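Local structure of hypothetical protein Atu0741 (Agrobacterium tumefaciens str. C58, 1ZHV) at residues A[85-88]-A[92-95]. The protein is of unknown function but carries tandem ACT-type domains, a fold that in many relatives binds small molecules such as amino acids. Sequence-based numbering, arbitrary orientation.
Sequences PLST and GIFV
Ile93 meets the C-terminal part of helix 78-87 through its gamma-branch methyl, CG2, which points at Leu86 and lies 3.9 Å from Leu86 CB. The same methyl is also 3.9 Å from Leu86 CD1, so it touches both the root of the leucine and one of its two terminal methyls. The two side chains meet at a slant, and this small hydrocarbon patch is the close-packed part of the contact, with Leu86 buried.

Toward solvent the fit is looser. There the other branch of Ile93, CG1, makes the nearer approach: with chi1 at 61° it is tucked in between the amide N and the carbonyl carbon, which swings it to the serine side, 3.8 Å from Ser87 OG. That is plain van der Waals contact with a hydroxyl whose weak hydrogen bond goes back to the carbonyl oxygen of Ile83, one turn earlier in the helix. Ser87 is exposed, and the closest pair of CA atoms across the two segments is that of Ser87 and Gly92, 6.2 Å apart.

The contact closes the short connection between helix 78-87 and strand 94-97 of the ACT domain. Leu104 of the adjacent antiparallel strand 102-107 touches both Leu86 and Ile93, while Thr114, Leu117 and Leu118 of helix 111-120 pack on Leu86, so Leu86 touches both that strand and that helix.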
ATOM      1  N   PRO A  85       3.947  12.748  -7.981  1.00 10.14           N
ATOM      2  CA  PRO A  85       3.972  13.818  -6.974  1.00 10.30           C
ATOM      3  C   PRO A  85       4.548  13.398  -5.626  1.00 10.79           C
ATOM      4  O   PRO A  85       5.027  14.232  -4.858  1.00 12.08           O
ATOM      5  CB  PRO A  85       2.508  14.255  -6.884  1.00 12.13           C
ATOM      6  CG  PRO A  85       1.743  13.050  -7.349  1.00 11.20           C
ATOM      7  CD  PRO A  85       2.580  12.513  -8.474  1.00 10.24           C
ATOM      8  N   LEU A  86       4.511  12.104  -5.334  1.00  9.02           N
ATOM      9  CA  LEU A  86       5.047  11.617  -4.071  1.00  8.69           C
ATOM     10  C   LEU A  86       6.563  11.429  -4.140  1.00  9.30           C
ATOM     11  O   LEU A  86       7.310  11.964  -3.317  1.00 10.62           O
ATOM     12  CB  LEU A  86       4.369  10.295  -3.687  1.00  8.40           C
ATOM     13  CG  LEU A  86       2.845  10.355  -3.526  1.00  7.45           C
ATOM     14  CD1 LEU A  86       2.305   8.986  -3.129  1.00 10.32           C
ATOM     15  CD2 LEU A  86       2.486  11.407  -2.471  1.00  9.51           C
ATOM     16  N   SER A  87       7.016  10.680  -5.141  1.00 10.05           N
ATOM     17  CA  SER A  87       8.437  10.403  -5.311  1.00 11.05           C
ATOM     18  C   SER A  87       9.286  11.645  -5.549  1.00 12.12           C
ATOM     19  O   SER A  87      10.417  11.724  -5.064  1.00 16.05           O
ATOM     20  CB  SER A  87       8.642   9.408  -6.454  1.00  9.43           C
ATOM     21  OG  SER A  87       8.062   8.156  -6.133  1.00 12.60           O
ATOM     22  N   THR A  88       8.747  12.609  -6.288  1.00 11.08           N
ATOM     23  CA  THR A  88       9.477  13.840  -6.575  1.00 14.52           C
ATOM     24  C   THR A  88       9.533  14.733  -5.342  1.00 14.74           C
ATOM     25  O   THR A  88      10.297  15.696  -5.302  1.00 16.50           O
ATOM     26  CB  THR A  88       8.826  14.634  -7.728  1.00 16.36           C
ATOM     27  OG1 THR A  88       7.476  14.963  -7.386  1.00 20.05           O
ATOM     28  CG2 THR A  88       8.836  13.814  -9.013  1.00 20.19           C
ATOM     29  N   GLY A  92       8.514   8.033   0.106  1.00 12.56           N
ATOM     30  CA  GLY A  92       8.768   6.688  -0.370  1.00 12.59           C
ATOM     31  C   GLY A  92       7.457   6.012  -0.705  1.00 12.60           C
ATOM     32  O   GLY A  92       6.453   6.207  -0.011  1.00 12.27           O
ATOM     33  N   ILE A  93       7.459   5.222  -1.773  1.00 11.38           N
ATOM     34  CA  ILE A  93       6.257   4.517  -2.203  1.00 11.66           C
ATOM     35  C   ILE A  93       6.459   3.011  -2.324  1.00 10.72           C
ATOM     36  O   ILE A  93       7.561   2.533  -2.594  1.00 12.84           O
ATOM     37  CB  ILE A  93       5.742   5.069  -3.555  1.00 10.71           C
ATOM     38  CG1 ILE A  93       6.794   4.889  -4.659  1.00 13.81           C
ATOM     39  CG2 ILE A  93       5.387   6.534  -3.409  1.00 11.33           C
ATOM     40  CD1 ILE A  93       6.699   3.562  -5.405  1.00 14.20           C
ATOM     41  N   PHE A  94       5.373   2.275  -2.121  1.00  8.61           N
ATOM     42  CA  PHE A  94       5.380   0.817  -2.198  1.00  9.21           C
ATOM     43  C   PHE A  94       4.117   0.502  -2.990  1.00  7.65           C
ATOM     44  O   PHE A  94       3.007   0.730  -2.519  1.00  9.68           O
ATOM     45  CB  PHE A  94       5.315   0.226  -0.783  1.00  8.74           C
ATOM     46  CG  PHE A  94       5.562  -1.254  -0.727  1.00  7.67           C
ATOM     47  CD1 PHE A  94       4.561  -2.154  -1.083  1.00  8.74           C
ATOM     48  CD2 PHE A  94       6.798  -1.751  -0.316  1.00 10.51           C
ATOM     49  CE1 PHE A  94       4.784  -3.528  -1.029  1.00  8.74           C
ATOM     50  CE2 PHE A  94       7.030  -3.127  -0.260  1.00  8.81           C
ATOM     51  CZ  PHE A  94       6.021  -4.013  -0.616  1.00 10.58           C
ATOM     52  N   VAL A  95       4.290  -0.014  -4.200  1.00  7.55           N
ATOM     53  CA  VAL A  95       3.153  -0.297  -5.064  1.00  8.71           C
ATOM     54  C   VAL A  95       2.903  -1.766  -5.303  1.00  8.81           C
ATOM     55  O   VAL A  95       3.826  -2.525  -5.561  1.00  8.59           O
ATOM     56  CB  VAL A  95       3.333   0.375  -6.448  1.00 10.26           C
ATOM     57  CG1 VAL A  95       2.148   0.048  -7.355  1.00 13.54           C
ATOM     58  CG2 VAL A  95       3.481   1.879  -6.271  1.00 17.29           C
TER